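Local coordinates for protein bacterial leucyl aminopeptidase (Legionella pneumophila, PDB 6ESL) that probably removes N-terminal residues, preferably leucine, from peptides as a secreted zinc-dependent aminopeptidase, helping the bacterium acquire nutrients inside its amoeba host, at residues S227-E232 / E374-F379; V281-T286 / K381-F386; S309-K314 / A387-S392. All coordinates share one frame; numbering follows the deposited sequence.

Interaction 1 (S227-E232 / E374-F379); sequences SSSIME and EHMTNF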
ATOM      1  N   SER B 227      -0.236  25.045   0.670  1.00 23.58           N
ATOM      2  CA  SER B 227       0.249  26.006   1.704  1.00 24.53           C
ATOM      3  C   SER B 227      -0.942  26.659   2.452  1.00 26.21           C
ATOM      4  O   SER B 227      -0.901  26.846   3.693  1.00 26.13           O
ATOM      5  CB  SER B 227       1.073  27.050   1.006  1.00 25.64           C
ATOM      6  OG  SER B 227       2.296  26.580   0.518  1.00 25.70           O
ATOM      7  N   SER B 228      -2.030  26.919   1.710  1.00 26.63           N
ATOM      8  CA  SER B 228      -3.211  27.555   2.291  1.00 28.18           C
ATOM      9  C   SER B 228      -4.108  26.631   3.022  1.00 28.69           C
ATOM     10  O   SER B 228      -4.689  26.970   4.073  1.00 27.31           O
ATOM     11  CB  SER B 228      -4.049  28.294   1.229  1.00 28.97           C
ATOM     12  OG  SER B 228      -3.259  29.234   0.507  1.00 30.84           O
ATOM     13  N   SER B 229      -4.318  25.458   2.426  1.00 26.55           N
ATOM     14  CA  SER B 229      -5.028  24.421   3.148  1.00 26.63           C
ATOM     15  C   SER B 229      -4.378  24.122   4.500  1.00 27.44           C
ATOM     16  O   SER B 229      -5.101  23.942   5.453  1.00 27.25           O
ATOM     17  CB  SER B 229      -5.113  23.104   2.302  1.00 26.43           C
ATOM     18  OG  SER B 229      -5.891  23.198   1.130  1.00 25.60           O
ATOM     19  N   ILE B 230      -3.035  23.985   4.574  1.00 26.60           N
ATOM     20  CA  ILE B 230      -2.445  23.657   5.886  1.00 27.27           C
ATOM     21  C   ILE B 230      -2.440  24.874   6.844  1.00 29.28           C
ATOM     22  O   ILE B 230      -2.464  24.694   8.062  1.00 30.26           O
ATOM     23  CB  ILE B 230      -1.055  22.980   5.843  1.00 26.75           C
ATOM     24  CG1 ILE B 230      -0.003  23.949   5.383  1.00 27.37           C
ATOM     25  CG2 ILE B 230      -1.106  21.693   4.973  1.00 25.51           C
ATOM     26  CD1 ILE B 230       1.381  23.434   5.697  1.00 27.72           C
ATOM     27  N   MET B 231      -2.434  26.094   6.300  1.00 29.36           N
ATOM     28  CA  MET B 231      -2.529  27.303   7.153  1.00 32.63           C
ATOM     29  C   MET B 231      -3.856  27.322   7.895  1.00 33.66           C
ATOM     30  O   MET B 231      -3.895  27.687   9.061  1.00 35.35           O
ATOM     31  CB  MET B 231      -2.324  28.591   6.360  1.00 32.89           C
ATOM     32  CG  MET B 231      -2.349  29.914   7.242  1.00 35.77           C
ATOM     33  SD  MET B 231      -0.947  29.907   8.396  1.00 38.15           S
ATOM     34  CE  MET B 231       0.341  30.357   7.246  1.00 36.28           C
ATOM     35  N   GLU B 232      -4.940  26.928   7.221  1.00 32.50           N
ATOM     36  CA  GLU B 232      -6.271  26.939   7.840  1.00 34.16           C
ATOM     37  C   GLU B 232      -6.379  25.801   8.844  1.00 34.31           C
ATOM     38  O   GLU B 232      -6.925  25.965   9.891  1.00 34.09           O
ATOM     39  CB  GLU B 232      -7.403  26.947   6.805  1.00 33.91           C
ATOM     40  CG  GLU B 232      -8.761  26.732   7.421  1.00 35.83           C
ATOM     41  CD  GLU B 232      -9.251  27.818   8.378  1.00 38.86           C
ATOM     42  OE1 GLU B 232      -8.615  28.896   8.485  1.00 37.97           O
ATOM     43  OE2 GLU B 232     -10.269  27.532   9.053  1.00 38.91           O
ATOM     44  N   GLU B 374     -13.906  23.775  -2.670  1.00 28.80           N
ATOM     45  CA  GLU B 374     -14.366  22.639  -1.900  1.00 29.89           C
ATOM     46  C   GLU B 374     -13.198  21.592  -1.795  1.00 28.02           C
ATOM     47  O   GLU B 374     -13.011  21.029  -0.765  1.00 27.81           O
ATOM     48  CB  GLU B 374     -15.558  21.985  -2.556  1.00 32.55           C
ATOM     49  CG  GLU B 374     -16.114  20.845  -1.757  1.00 35.72           C
ATOM     50  CD  GLU B 374     -17.340  20.243  -2.390  1.00 38.71           C
ATOM     51  OE1 GLU B 374     -18.418  20.818  -2.187  1.00 41.78           O
ATOM     52  OE2 GLU B 374     -17.236  19.223  -3.095  1.00 43.79           O
ATOM     53  N   HIS B 375     -12.475  21.368  -2.877  1.00 26.87           N
ATOM     54  CA  HIS B 375     -11.333  20.437  -2.873  1.00 25.99           C
ATOM     55  C   HIS B 375     -10.269  20.903  -1.868  1.00 25.72           C
ATOM     56  O   HIS B 375      -9.882  20.186  -1.027  1.00 23.82           O
ATOM     57  CB  HIS B 375     -10.716  20.405  -4.250  1.00 25.62           C
ATOM     58  CG  HIS B 375     -10.265  19.047  -4.698  1.00 25.53           C
ATOM     59  ND1 HIS B 375      -9.217  18.852  -5.564  1.00 25.69           N
ATOM     60  CD2 HIS B 375     -10.760  17.823  -4.439  1.00 25.38           C
ATOM     61  CE1 HIS B 375      -9.074  17.570  -5.803  1.00 24.02           C
ATOM     62  NE2 HIS B 375      -9.996  16.923  -5.130  1.00 26.34           N
ATOM     63  N   MET B 376      -9.924  22.177  -1.899  1.00 26.35           N
ATOM     64  CA  MET B 376      -8.924  22.726  -0.989  1.00 26.97           C
ATOM     65  C   MET B 376      -9.356  22.593   0.432  1.00 26.74           C
ATOM     66  O   MET B 376      -8.582  22.336   1.298  1.00 25.02           O
ATOM     67  CB  MET B 376      -8.614  24.181  -1.311  1.00 28.13           C
ATOM     68  CG  MET B 376      -7.872  24.371  -2.606  1.00 28.77           C
ATOM     69  SD  MET B 376      -7.191  25.990  -2.968  1.00 29.48           S
ATOM     70  CE  MET B 376      -8.640  26.936  -3.366  1.00 29.45           C
ATOM     71  N   THR B 377     -10.632  22.805   0.655  1.00 28.00           N
ATOM     72  CA  THR B 377     -11.233  22.660   2.012  1.00 30.52           C
ATOM     73  C   THR B 377     -11.161  21.195   2.502  1.00 29.15           C
ATOM     74  O   THR B 377     -10.839  20.894   3.654  1.00 28.94           O
ATOM     75  CB  THR B 377     -12.705  23.190   2.014  1.00 30.85           C
ATOM     76  OG1 THR B 377     -12.696  24.557   1.617  1.00 31.42           O
ATOM     77  CG2 THR B 377     -13.310  23.084   3.299  1.00 32.46           C
ATOM     78  N   ASN B 378     -11.415  20.263   1.597  1.00 30.15           N
ATOM     79  CA  ASN B 378     -11.321  18.835   1.910  1.00 28.05           C
ATOM     80  C   ASN B 378      -9.913  18.412   2.336  1.00 26.63           C
ATOM     81  O   ASN B 378      -9.753  17.641   3.286  1.00 26.79           O
ATOM     82  CB  ASN B 378     -11.840  17.980   0.719  1.00 28.53           C
ATOM     83  CG  ASN B 378     -13.369  17.924   0.639  1.00 31.07           C
ATOM     84  OD1 ASN B 378     -13.959  17.467  -0.411  1.00 31.74           O
ATOM     85  ND2 ASN B 378     -14.053  18.395   1.703  1.00 28.26           N
ATOM     86  N   PHE B 379      -8.924  18.925   1.660  1.00 25.37           N
ATOM     87  CA  PHE B 379      -7.540  18.699   2.064  1.00 24.57           C
ATOM     88  C   PHE B 379      -7.174  19.319   3.400  1.00 25.90           C
ATOM     89  O   PHE B 379      -6.521  18.635   4.240  1.00 25.76           O
ATOM     90  CB  PHE B 379      -6.553  19.104   0.942  1.00 23.15           C
ATOM     91  CG  PHE B 379      -6.539  18.137  -0.191  1.00 21.39           C
ATOM     92  CD1 PHE B 379      -5.743  16.990  -0.160  1.00 22.19           C
ATOM     93  CD2 PHE B 379      -7.325  18.350  -1.265  1.00 21.52           C
ATOM     94  CE1 PHE B 379      -5.705  16.117  -1.287  1.00 21.64           C
ATOM     95  CE2 PHE B 379      -7.432  17.403  -2.321  1.00 21.81           C
ATOM     96  CZ  PHE B 379      -6.617  16.299  -2.316  1.00 20.57           C
TER

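Interaction 2 (V281-T286 / K381-F386); sequences VQFDMT and KLAVAF. With ZN (zinc ion), chain F.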
ATOM      1  N   VAL B 281       2.745  14.082   6.808  1.00 26.60           N
ATOM      2  CA  VAL B 281       1.949  14.175   5.611  1.00 25.45           C
ATOM      3  C   VAL B 281       2.421  15.401   4.815  1.00 25.94           C
ATOM      4  O   VAL B 281       2.881  16.436   5.415  1.00 28.20           O
ATOM      5  CB  VAL B 281       0.421  14.209   5.913  1.00 25.45           C
ATOM      6  CG1 VAL B 281       0.045  15.377   6.786  1.00 25.78           C
ATOM      7  CG2 VAL B 281      -0.457  14.187   4.671  1.00 24.72           C
ATOM      8  N   GLN B 282       2.331  15.289   3.505  1.00 23.39           N
ATOM      9  CA  GLN B 282       2.648  16.358   2.592  1.00 23.33           C
ATOM     10  C   GLN B 282       1.412  16.760   1.786  1.00 23.00           C
ATOM     11  O   GLN B 282       0.735  15.909   1.160  1.00 21.36           O
ATOM     12  CB  GLN B 282       3.780  15.917   1.671  1.00 22.49           C
ATOM     13  CG  GLN B 282       4.148  16.823   0.493  1.00 21.62           C
ATOM     14  CD  GLN B 282       4.797  18.116   0.914  1.00 22.61           C
ATOM     15  OE1 GLN B 282       5.010  18.368   2.112  1.00 24.46           O
ATOM     16  NE2 GLN B 282       5.213  18.914  -0.087  1.00 20.93           N
ATOM     17  N   PHE B 283       1.175  18.063   1.761  1.00 21.74           N
ATOM     18  CA  PHE B 283       0.124  18.680   0.901  1.00 21.70           C
ATOM     19  C   PHE B 283       0.742  19.482  -0.222  1.00 22.13           C
ATOM     20  O   PHE B 283       1.278  20.628   0.012  1.00 23.53           O
ATOM     21  CB  PHE B 283      -0.832  19.498   1.750  1.00 22.34           C
ATOM     22  CG  PHE B 283      -1.635  18.681   2.691  1.00 23.99           C
ATOM     23  CD1 PHE B 283      -2.855  18.103   2.284  1.00 24.70           C
ATOM     24  CD2 PHE B 283      -1.206  18.436   3.949  1.00 24.29           C
ATOM     25  CE1 PHE B 283      -3.589  17.290   3.146  1.00 24.84           C
ATOM     26  CE2 PHE B 283      -1.946  17.689   4.820  1.00 25.20           C
ATOM     27  CZ  PHE B 283      -3.111  17.054   4.374  1.00 24.94           C
ATOM     28  N   ASP B 284       0.765  18.834  -1.380  1.00 20.21           N
ATOM     29  CA  ASP B 284       1.243  19.422  -2.601  1.00 20.99           C
ATOM     30  C   ASP B 284       0.133  19.281  -3.629  1.00 21.38           C
ATOM     31  O   ASP B 284      -0.105  18.208  -4.185  1.00 19.82           O
ATOM     32  CB  ASP B 284       2.499  18.702  -3.090  1.00 20.90           C
ATOM     33  CG  ASP B 284       3.047  19.294  -4.373  1.00 22.64           C
ATOM     34  OD1 ASP B 284       2.450  20.265  -4.884  1.00 23.68           O
ATOM     35  OD2 ASP B 284       4.073  18.786  -4.874  1.00 21.46           O
ATOM     36  N   MET B 285      -0.537  20.395  -3.863  1.00 19.51           N
ATOM     37  CA  MET B 285      -1.594  20.540  -4.850  1.00 20.78           C
ATOM     38  C   MET B 285      -2.884  19.946  -4.262  1.00 22.50           C
ATOM     39  O   MET B 285      -3.112  18.709  -4.169  1.00 20.22           O
ATOM     40  CB  MET B 285      -1.270  20.048  -6.258  1.00 21.32           C
ATOM     41  CG  MET B 285       0.040  20.569  -6.768  1.00 21.21           C
ATOM     42  SD  MET B 285       0.488  20.099  -8.419  1.00 24.19           S
ATOM     43  CE  MET B 285       0.404  18.314  -8.369  1.00 24.32           C
ATOM     44  N   THR B 286      -3.734  20.867  -3.839  1.00 21.67           N
ATOM     45  CA  THR B 286      -4.989  20.531  -3.136  1.00 23.13           C
ATOM     46  C   THR B 286      -6.245  21.152  -3.758  1.00 22.15           C
ATOM     47  O   THR B 286      -7.357  21.041  -3.206  1.00 21.34           O
ATOM     48  CB  THR B 286      -4.921  21.016  -1.673  1.00 25.21           C
ATOM     49  OG1 THR B 286      -4.876  22.428  -1.614  1.00 26.09           O
ATOM     50  CG2 THR B 286      -3.785  20.361  -0.904  1.00 24.57           C
ATOM     51  N   LYS B 381      -9.337  19.734   5.776  1.00 31.01           N
ATOM     52  CA  LYS B 381      -9.988  18.847   6.718  1.00 32.88           C
ATOM     53  C   LYS B 381      -9.164  17.630   6.973  1.00 32.98           C
ATOM     54  O   LYS B 381      -9.108  17.138   8.082  1.00 34.87           O
ATOM     55  CB  LYS B 381     -11.368  18.427   6.198  1.00 34.94           C
ATOM     56  CG  LYS B 381     -12.382  19.576   6.300  1.00 37.86           C
ATOM     57  CD  LYS B 381     -13.745  19.229   5.808  1.00 40.62           C
ATOM     58  CE  LYS B 381     -14.535  20.504   5.812  1.00 42.61           C
ATOM     59  NZ  LYS B 381     -15.964  20.360   5.528  1.00 44.43           N
ATOM     60  N   LEU B 382      -8.582  17.093   5.923  1.00 30.70           N
ATOM     61  CA  LEU B 382      -7.748  15.921   6.071  1.00 29.83           C
ATOM     62  C   LEU B 382      -6.562  16.219   6.996  1.00 29.09           C
ATOM     63  O   LEU B 382      -6.209  15.374   7.813  1.00 29.03           O
ATOM     64  CB  LEU B 382      -7.303  15.372   4.700  1.00 28.28           C
ATOM     65  CG  LEU B 382      -6.394  14.149   4.673  1.00 29.45           C
ATOM     66  CD1 LEU B 382      -6.992  12.989   5.447  1.00 30.82           C
ATOM     67  CD2 LEU B 382      -6.047  13.668   3.242  1.00 27.82           C
ATOM     68  N   ALA B 383      -5.922  17.383   6.819  1.00 28.64           N
ATOM     69  CA  ALA B 383      -4.765  17.759   7.666  1.00 29.96           C
ATOM     70  C   ALA B 383      -5.212  17.824   9.144  1.00 32.06           C
ATOM     71  O   ALA B 383      -4.484  17.330  10.016  1.00 31.58           O
ATOM     72  CB  ALA B 383      -4.216  19.116   7.250  1.00 29.85           C
ATOM     73  N   VAL B 384      -6.342  18.510   9.376  1.00 33.28           N
ATOM     74  CA  VAL B 384      -6.916  18.625  10.748  1.00 36.09           C
ATOM     75  C   VAL B 384      -7.170  17.250  11.357  1.00 36.51           C
ATOM     76  O   VAL B 384      -6.800  16.979  12.511  1.00 36.86           O
ATOM     77  CB  VAL B 384      -8.200  19.486  10.814  1.00 37.52           C
ATOM     78  CG1 VAL B 384      -8.919  19.409  12.182  1.00 40.59           C
ATOM     79  CG2 VAL B 384      -7.840  20.906  10.554  1.00 38.49           C
ATOM     80  N   ALA B 385      -7.749  16.354  10.563  1.00 36.52           N
ATOM     81  CA  ALA B 385      -8.090  15.025  11.090  1.00 35.90           C
ATOM     82  C   ALA B 385      -6.829  14.200  11.385  1.00 35.94           C
ATOM     83  O   ALA B 385      -6.762  13.522  12.413  1.00 37.48           O
ATOM     84  CB  ALA B 385      -9.002  14.306  10.126  1.00 35.68           C
ATOM     85  N   PHE B 386      -5.843  14.227  10.494  1.00 32.10           N
ATOM     86  CA  PHE B 386      -4.571  13.607  10.691  1.00 32.71           C
ATOM     87  C   PHE B 386      -3.865  14.116  11.966  1.00 33.06           C
ATOM     88  O   PHE B 386      -3.415  13.346  12.793  1.00 32.70           O
ATOM     89  CB  PHE B 386      -3.704  13.946   9.434  1.00 32.93           C
ATOM     90  CG  PHE B 386      -2.367  13.300   9.367  1.00 33.00           C
ATOM     91  CD1 PHE B 386      -2.234  12.038   8.756  1.00 35.14           C
ATOM     92  CD2 PHE B 386      -1.216  13.947   9.809  1.00 34.20           C
ATOM     93  CE1 PHE B 386      -0.972  11.418   8.642  1.00 35.48           C
ATOM     94  CE2 PHE B 386       0.044  13.330   9.696  1.00 33.98           C
ATOM     95  CZ  PHE B 386       0.151  12.062   9.124  1.00 33.07           C
TER
HETATM   96 ZN    ZN F 402       4.474  21.131  -5.785  1.00 23.88          ZN
HETATM   97  O   HOH W   1       3.702  19.702  -7.253  1.00 17.30           O

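Interaction 3 (S309-K314 / A387-S392); sequences SNYLAK and AIELAS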
ATOM      1  N   SER B 309      -0.250   5.578   4.444  1.00 27.53           N
ATOM      2  CA  SER B 309      -1.024   5.845   3.215  1.00 26.61           C
ATOM      3  C   SER B 309      -2.391   5.212   3.281  1.00 28.67           C
ATOM      4  O   SER B 309      -3.449   5.879   3.049  1.00 28.01           O
ATOM      5  CB  SER B 309      -0.296   5.409   1.960  1.00 26.22           C
ATOM      6  OG  SER B 309       0.988   6.008   1.838  1.00 25.09           O
ATOM      7  N   ASN B 310      -2.413   3.965   3.702  1.00 28.29           N
ATOM      8  CA  ASN B 310      -3.714   3.294   3.984  1.00 29.39           C
ATOM      9  C   ASN B 310      -4.531   4.000   5.038  1.00 29.54           C
ATOM     10  O   ASN B 310      -5.739   4.123   4.893  1.00 27.99           O
ATOM     11  CB  ASN B 310      -3.521   1.828   4.430  1.00 32.60           C
ATOM     12  CG  ASN B 310      -2.986   0.907   3.308  1.00 35.64           C
ATOM     13  OD1 ASN B 310      -3.133   1.198   2.107  1.00 37.26           O
ATOM     14  ND2 ASN B 310      -2.453  -0.289   3.723  1.00 33.00           N
ATOM     15  N   TYR B 311      -3.885   4.477   6.083  1.00 29.61           N
ATOM     16  CA  TYR B 311      -4.580   5.250   7.083  1.00 32.08           C
ATOM     17  C   TYR B 311      -5.217   6.571   6.502  1.00 31.53           C
ATOM     18  O   TYR B 311      -6.353   6.909   6.801  1.00 29.93           O
ATOM     19  CB  TYR B 311      -3.643   5.598   8.253  1.00 34.72           C
ATOM     20  CG  TYR B 311      -4.322   6.258   9.370  1.00 34.88           C
ATOM     21  CD1 TYR B 311      -5.340   5.613  10.074  1.00 37.33           C
ATOM     22  CD2 TYR B 311      -3.922   7.529   9.806  1.00 38.12           C
ATOM     23  CE1 TYR B 311      -5.960   6.248  11.162  1.00 38.38           C
ATOM     24  CE2 TYR B 311      -4.547   8.182  10.831  1.00 36.89           C
ATOM     25  CZ  TYR B 311      -5.538   7.547  11.538  1.00 39.68           C
ATOM     26  OH  TYR B 311      -6.152   8.185  12.587  1.00 40.32           O
ATOM     27  N   LEU B 312      -4.468   7.264   5.661  1.00 30.95           N
ATOM     28  CA  LEU B 312      -5.076   8.402   4.965  1.00 32.25           C
ATOM     29  C   LEU B 312      -6.327   8.004   4.186  1.00 28.40           C
ATOM     30  O   LEU B 312      -7.265   8.698   4.188  1.00 26.57           O
ATOM     31  CB  LEU B 312      -4.108   9.066   3.950  1.00 32.16           C
ATOM     32  CG  LEU B 312      -2.957   9.863   4.423  1.00 34.71           C
ATOM     33  CD1 LEU B 312      -2.462  10.618   3.159  1.00 35.33           C
ATOM     34  CD2 LEU B 312      -3.255  10.822   5.527  1.00 37.19           C
ATOM     35  N   ALA B 313      -6.291   6.888   3.486  1.00 26.91           N
ATOM     36  CA  ALA B 313      -7.478   6.418   2.750  1.00 28.31           C
ATOM     37  C   ALA B 313      -8.666   6.289   3.686  1.00 28.88           C
ATOM     38  O   ALA B 313      -9.749   6.761   3.369  1.00 31.16           O
ATOM     39  CB  ALA B 313      -7.163   5.096   2.008  1.00 28.41           C
ATOM     40  N   LYS B 314      -8.455   5.713   4.855  1.00 30.18           N
ATOM     41  CA  LYS B 314      -9.508   5.590   5.872  1.00 34.98           C
ATOM     42  C   LYS B 314      -9.990   6.915   6.426  1.00 33.55           C
ATOM     43  O   LYS B 314     -11.178   7.127   6.569  1.00 34.48           O
ATOM     44  CB  LYS B 314      -9.014   4.742   7.047  1.00 40.05           C
ATOM     45  CG  LYS B 314      -9.103   3.258   6.741  1.00 45.51           C
ATOM     46  CD  LYS B 314      -8.278   2.421   7.710  1.00 48.05           C
ATOM     47  CE  LYS B 314      -9.052   2.164   9.012  1.00 47.21           C
ATOM     48  NZ  LYS B 314      -8.049   1.473   9.874  1.00 47.66           N
ATOM     49  N   ALA B 387      -3.848  15.431  12.146  1.00 34.83           N
ATOM     50  CA  ALA B 387      -3.219  16.011  13.344  1.00 37.66           C
ATOM     51  C   ALA B 387      -3.911  15.515  14.607  1.00 39.89           C
ATOM     52  O   ALA B 387      -3.254  14.923  15.504  1.00 41.63           O
ATOM     53  CB  ALA B 387      -3.277  17.531  13.301  1.00 37.19           C
ATOM     54  N   ILE B 388      -5.216  15.699  14.659  1.00 40.04           N
ATOM     55  CA  ILE B 388      -5.933  15.395  15.902  1.00 42.37           C
ATOM     56  C   ILE B 388      -5.884  13.897  16.198  1.00 42.90           C
ATOM     57  O   ILE B 388      -5.577  13.519  17.316  1.00 44.55           O
ATOM     58  CB  ILE B 388      -7.368  15.970  15.889  1.00 42.84           C
ATOM     59  CG1 ILE B 388      -7.345  17.501  15.935  1.00 43.37           C
ATOM     60  CG2 ILE B 388      -8.193  15.392  17.022  1.00 46.58           C
ATOM     61  CD1 ILE B 388      -8.648  18.149  15.570  1.00 42.90           C
ATOM     62  N   GLU B 389      -6.134  13.023  15.227  1.00 42.72           N
ATOM     63  CA  GLU B 389      -6.061  11.597  15.513  1.00 44.26           C
ATOM     64  C   GLU B 389      -4.690  11.150  15.994  1.00 45.63           C
ATOM     65  O   GLU B 389      -4.607  10.415  16.972  1.00 48.19           O
ATOM     66  CB  GLU B 389      -6.419  10.707  14.296  1.00 42.99           C
ATOM     67  CG  GLU B 389      -7.917  10.687  14.004  1.00 45.08           C
ATOM     68  CD  GLU B 389      -8.713   9.776  14.975  1.00 46.63           C
ATOM     69  OE1 GLU B 389      -8.051   8.946  15.682  1.00 47.48           O
ATOM     70  OE2 GLU B 389      -9.987   9.935  15.031  1.00 45.78           O
ATOM     71  N   LEU B 390      -3.621  11.559  15.293  1.00 43.48           N
ATOM     72  CA  LEU B 390      -2.319  10.982  15.590  1.00 43.42           C
ATOM     73  C   LEU B 390      -1.633  11.658  16.807  1.00 46.15           C
ATOM     74  O   LEU B 390      -0.867  11.017  17.534  1.00 46.83           O
ATOM     75  CB  LEU B 390      -1.435  11.022  14.359  1.00 42.88           C
ATOM     76  CG  LEU B 390      -1.970  10.169  13.172  1.00 40.55           C
ATOM     77  CD1 LEU B 390      -1.054  10.275  11.990  1.00 39.91           C
ATOM     78  CD2 LEU B 390      -2.146   8.722  13.545  1.00 40.09           C
ATOM     79  N   ALA B 391      -1.917  12.933  17.019  1.00 47.14           N
ATOM     80  CA  ALA B 391      -1.291  13.695  18.106  1.00 50.81           C
ATOM     81  C   ALA B 391      -1.988  13.422  19.426  1.00 54.81           C
ATOM     82  O   ALA B 391      -1.422  13.733  20.476  1.00 56.08           O
ATOM     83  CB  ALA B 391      -1.282  15.186  17.800  1.00 49.40           C
ATOM     84  N   SER B 392      -3.196  12.847  19.377  1.00 57.34           N
ATOM     85  CA  SER B 392      -3.943  12.479  20.588  1.00 59.67           C
ATOM     86  C   SER B 392      -3.630  11.082  21.048  1.00 62.90           C
ATOM     87  O   SER B 392      -4.179  10.685  22.038  1.00 68.46           O
ATOM     88  CB  SER B 392      -5.457  12.603  20.366  1.00 55.90           C
ATOM     89  OG  SER B 392      -5.806  13.884  19.911  1.00 52.76           O
TER

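Interaction 1 (S227-E232 / E374-F379)
Ser229 faces the helix turn that begins at Met376, and these two residues, with Phe379 beside them, make up the contact. The hydroxyl OG of Ser229 lies 2.8 Å from the backbone oxygen Met376 O. The approach is bent at the acceptor, well away from the line of the carbonyl bond. OG also lies within hydrogen-bonding reach of Thr286 OG1. The hydroxyl is thus held between a helix carbonyl and a loop threonine, giving this buried polar atom partners within the protein.

Serine is short, and the helices come close here: the CA atoms of Ser229 and Met376 are 5.9 Å apart. Met376 touches the same hydroxyl with the start of its side chain, CB lying 3.8 Å from Ser229 OG. Beyond CB the side chain leaves the interface, and its bend at chi3 (-73°) turns CE aside. Phe379, one turn further along, adds a looser touch: its CB is 4.2 Å from Ser229 OG. Its CG stands beside the backbone N (chi1 -74°), which carries the ring back along its own helix. There atom CE2 of Phe379 sits 3.7 Å above the ring plane of His375, over the centre of that imidazole, while the ring also touches Thr286 in the neighbouring loop.

A second polar tie, from Ser380 OG to Ser229 O, continues the crossing one residue on. Helix 220-239 is hemmed in on its other flanks: Ser228 meets helix 130-142, Met231 reaches helix 151-170, and Ile230 lies on strand 203-209 of the central mixed sheet. Helix 373-391 packs beside it on the same face of that sheet, both helices reaching strand 203-209 of the alpha/beta M28 domain.

Interaction 2 (V281-T286 / K381-F386)
Val281 and Phe386 meet through a CH-pi contact: the methyl CG1 of Val281 lies over one face of the Phe386 ring. It is 3.8 Å from the ring centroid and 24° off the ring normal, shifted toward the rim near CD2 and CE2. With chi1 at 59°, CG1 of Val281 stands between its own backbone N and carbonyl carbon, and this places the methyl against the ring.

The remaining apolar contacts belong to Phe283, whose side chain points at the same helix. Its CE2 atom comes to 3.6 Å from Ala383 CB, an oblique approach to the ring, and the small methyl lets the aromatic ring come up close to the helix backbone. Leu382 is more distant, with CD2 4.4 Å from Phe283 CE1. Pro349 of strand 346-350 also touches Val281, Phe283 and Leu382, while Ile230 closes on Phe283 from helix 220-239.

Metal coordination takes over at the next residue. Asp284 holds a zinc ion with both carboxylate oxygens, OD1 at 2.4 Å and OD2 at 2.5 Å from the metal. A water, His209 and Asp222 complete the site, and Asp222 also binds the second zinc ion together with Glu257. Ser334 OG hydrogen-bonds to Asp284 OD2 and probably helps, with the two zinc bonds, to fix the carboxylate's rotation.

Chemically, the contact is an apolar backing for a metal-binding loop: Val281 and Phe283 bury their side chains against helix 373-391, while Asp284 directs its charge to the two-zinc centre characteristic of M28 aminopeptidases.

Interaction 3 (S309-K314 / A387-S392)
Tyr311 reaches across from helix 306-320 and touches Glu389 and Leu390, bridging segments 309-314 and 387-392, whose nearest CA atoms, those of Tyr311 and Leu390, are 10.5 Å apart. Its CG stands anti to the backbone N (chi1 -174°), which extends the ring toward helix 373-391.

The tight part lies at the phenol end. Tyr311 OH is only 3.1 Å from Glu389 CB, and this carbon sits at the ring edge, near its plane. The hydroxyl is hydrogen-bonded to Glu114 O. The glutamate folds back at chi2 (-77°), with its carboxylate plane 76° from the Tyr311 ring; OE1 is held by Lys116 N, and OE2 by His117 N and Tyr319 OH. These bonds to both oxygens would be expected to stabilise the buried negative charge. Leu390 comes obliquely to the ring, its CD2 methyl 3.7 Å from Tyr311 CE2.

Packing between the two segments ends with these residues, and the more open side lies at Ser392 and Lys314, both partly exposed. Ser392, where the helix runs out, turns back on its own chain: OG donates to Ile388 O at 2.6 Å. Lys314 leads instead to Asp325 of the second subunit in a salt bridge.

The chain at Tyr113 to His117 fills in beside the contact, with the Tyr113 ring against that of Tyr311. Ile388 rests on helix 118-125, Leu390 touches strand 203-209, and Leu312 meets strand 346-350, so the helix pair spans part of the central sheet, with helix 306-320 also facing the other subunit.

Helix 373-391 runs through all three contacts, meeting helix 220-239 in interaction 1, strand 277-282 and the zinc-binding loop after it in interaction 2, and helix 306-320 in interaction 3. Interactions 1 and 2, with centres about 7 Å apart, are joined by a probable hydrogen bond of 3.0 Å between Ser229 OG and Thr286 OG1, and by Ile230 CG2 packing 3.4 Å from Phe283 CD2. Phe386 CD1 links interaction 2 to interaction 3 by lying 3.6 Å from Leu312 CD2. Interactions 1 and 3 do not touch. Interaction 2 includes a zinc ligand itself, whereas the Phe379 side chain of interaction 1 remains about 12 Å from a zinc ion.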